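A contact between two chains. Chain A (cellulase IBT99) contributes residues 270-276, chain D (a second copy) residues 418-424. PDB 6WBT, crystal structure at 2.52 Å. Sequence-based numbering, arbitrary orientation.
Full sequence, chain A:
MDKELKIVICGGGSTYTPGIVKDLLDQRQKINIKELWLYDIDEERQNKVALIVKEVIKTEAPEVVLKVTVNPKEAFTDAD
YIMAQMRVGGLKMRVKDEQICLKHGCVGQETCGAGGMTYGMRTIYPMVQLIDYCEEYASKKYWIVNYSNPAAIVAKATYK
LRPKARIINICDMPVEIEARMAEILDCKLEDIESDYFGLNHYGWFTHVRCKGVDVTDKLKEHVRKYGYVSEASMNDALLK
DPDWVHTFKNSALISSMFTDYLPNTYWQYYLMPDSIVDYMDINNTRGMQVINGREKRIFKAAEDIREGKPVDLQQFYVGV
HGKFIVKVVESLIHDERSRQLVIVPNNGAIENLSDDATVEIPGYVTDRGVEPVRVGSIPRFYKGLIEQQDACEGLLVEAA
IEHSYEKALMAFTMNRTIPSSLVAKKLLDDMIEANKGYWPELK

Chain A (270-276) YLMPDSI
Chain D, residues 418-424: IPSSLVA

The carbonyl of A:Leu271 anchors this contact by accepting two hydrogen bonds from one residue. D:Ser421 N donates to A:Leu271 O at 2.8 Å, nearly straight at 175°, and D:Ser421 OG, with chi1 p at 64°, donates to the same O at 3.1 Å. An amide in the first turn of a helix has no carbonyl of its own helix to bind; here the other chain supplies one. D:Ser420, the N-cap residue, is extended (phi/psi -152/173) before the helix that starts at D:Ser421 (-71/-26) and runs on past the stretch; D:Ser420 O receives D:Ala424 N at 3.1 Å. D:Ser420 CA lies 5.0 Å from A:Met272 CA, which sets the register.

D:Ser420 OG (chi1 p) donates a weak hydrogen bond to A:Asp274 OD2 at 3.4 Å. A:Asp274 is helical (-63/-48, chi1 -86°, chi2 -7°) and points its CB toward chain D.

Chain A bends at A:Met272 (-134/64) into A:Pro273 (-70/-25), whose CG comes within 3.2 Å of D:Pro419 O and whose CD lies 3.5 Å from D:Ser420 CB. A:Ser275 OG (chi1 p) donates to A:Met272 O at 3.2 Å, linking the helical segment back to the residue before A:Pro273. Outward, selenomethionine A:Met272 (m, t, p) sets CE 3.7 Å from CD2 of D:Leu422 (m, t), while A:Ser275 CB meets D:Leu422 CD1 at 3.9 Å. Together the stretches bury 366 Å², both sides summed.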

# COMPACT_ATOMS: atom_id res chain seq x y z
N TYR A 270 -1.68 -6.97 28.69
CA TYR A 270 -0.62 -6.97 27.69
C TYR A 270 0.57 -6.12 28.12
O TYR A 270 1.71 -6.58 28.05
CB TYR A 270 -1.17 -6.47 26.35
CG TYR A 270 -2.12 -7.44 25.68
CD1 TYR A 270 -1.65 -8.48 24.89
CD2 TYR A 270 -3.50 -7.31 25.84
CE1 TYR A 270 -2.52 -9.36 24.28
CE2 TYR A 270 -4.37 -8.18 25.24
CZ TYR A 270 -3.88 -9.21 24.46
OH TYR A 270 -4.75 -10.08 23.85
N LEU A 271 0.32 -4.89 28.55
CA LEU A 271 1.40 -4.01 28.98
C LEU A 271 1.92 -4.34 30.37
O LEU A 271 3.06 -3.99 30.69
CB LEU A 271 0.94 -2.55 28.94
CG LEU A 271 0.55 -2.00 27.56
CD1 LEU A 271 0.09 -0.56 27.67
CD2 LEU A 271 1.72 -2.12 26.60
N MSE A 272 1.12 -5.00 31.20
CA MSE A 272 1.54 -5.34 32.55
C MSE A 272 1.21 -6.78 32.94
O MSE A 272 0.42 -7.01 33.85
CB MSE A 272 0.89 -4.38 33.56
CG MSE A 272 1.11 -2.90 33.26
SE MSE A 272 -0.16 -1.73 34.15
CE MSE A 272 0.62 -1.72 35.94
N PRO A 273 1.82 -7.76 32.25
CA PRO A 273 1.60 -9.16 32.66
C PRO A 273 2.25 -9.50 33.99
O PRO A 273 1.79 -10.42 34.67
CB PRO A 273 2.20 -9.96 31.51
CG PRO A 273 3.24 -9.06 30.94
CD PRO A 273 2.67 -7.67 31.06
N ASP A 274 3.31 -8.78 34.38
CA ASP A 274 3.94 -9.04 35.67
C ASP A 274 2.98 -8.77 36.82
O ASP A 274 2.84 -9.59 37.73
CB ASP A 274 5.20 -8.18 35.81
CG ASP A 274 6.43 -8.84 35.20
OD1 ASP A 274 6.33 -10.01 34.78
OD2 ASP A 274 7.48 -8.18 35.13
N SER A 275 2.31 -7.62 36.79
CA SER A 275 1.43 -7.24 37.89
C SER A 275 0.11 -8.01 37.89
O SER A 275 -0.67 -7.85 38.83
CB SER A 275 1.14 -5.74 37.83
OG SER A 275 0.46 -5.40 36.63
N ILE A 276 -0.14 -8.84 36.89
CA ILE A 276 -1.37 -9.61 36.81
C ILE A 276 -1.17 -11.05 37.26
O ILE A 276 -2.03 -11.61 37.95
CB ILE A 276 -1.95 -9.55 35.37
CG1 ILE A 276 -2.37 -8.12 35.04
CG2 ILE A 276 -3.13 -10.50 35.23
CD1 ILE A 276 -3.28 -7.52 36.09
N ILE D 418 11.67 -7.57 26.98
CA ILE D 418 11.16 -6.85 28.13
C ILE D 418 9.82 -7.46 28.52
O ILE D 418 8.91 -7.49 27.68
CB ILE D 418 11.03 -5.35 27.84
CG1 ILE D 418 12.25 -4.85 27.07
CG2 ILE D 418 10.86 -4.57 29.14
CD1 ILE D 418 13.56 -5.04 27.79
N PRO D 419 9.65 -7.94 29.75
CA PRO D 419 8.40 -8.64 30.08
C PRO D 419 7.18 -7.73 30.13
O PRO D 419 6.09 -8.15 29.72
CB PRO D 419 8.70 -9.27 31.45
CG PRO D 419 9.75 -8.38 32.04
CD PRO D 419 10.59 -7.91 30.89
N SER D 420 7.34 -6.50 30.62
CA SER D 420 6.21 -5.59 30.76
C SER D 420 6.70 -4.16 30.64
O SER D 420 7.91 -3.89 30.60
CB SER D 420 5.48 -5.81 32.09
OG SER D 420 6.36 -5.61 33.18
N SER D 421 5.75 -3.23 30.61
CA SER D 421 6.10 -1.81 30.60
C SER D 421 6.64 -1.36 31.95
O SER D 421 7.42 -0.40 32.01
CB SER D 421 4.88 -0.97 30.21
OG SER D 421 3.85 -1.08 31.18
N LEU D 422 6.25 -2.04 33.03
CA LEU D 422 6.78 -1.71 34.35
C LEU D 422 8.28 -1.92 34.41
O LEU D 422 9.03 -1.05 34.87
CB LEU D 422 6.07 -2.54 35.42
CG LEU D 422 4.56 -2.33 35.56
CD1 LEU D 422 3.98 -3.32 36.56
CD2 LEU D 422 4.26 -0.90 35.98
N VAL D 423 8.75 -3.08 33.94
CA VAL D 423 10.18 -3.34 33.89
C VAL D 423 10.86 -2.42 32.88
O VAL D 423 12.02 -2.03 33.06
CB VAL D 423 10.44 -4.82 33.57
CG1 VAL D 423 11.94 -5.12 33.53
CG2 VAL D 423 9.75 -5.72 34.58
N ALA D 424 10.14 -2.04 31.82
CA ALA D 424 10.72 -1.17 30.80
C ALA D 424 11.07 0.20 31.38
O ALA D 424 12.12 0.77 31.04
CB ALA D 424 9.76 -1.02 29.62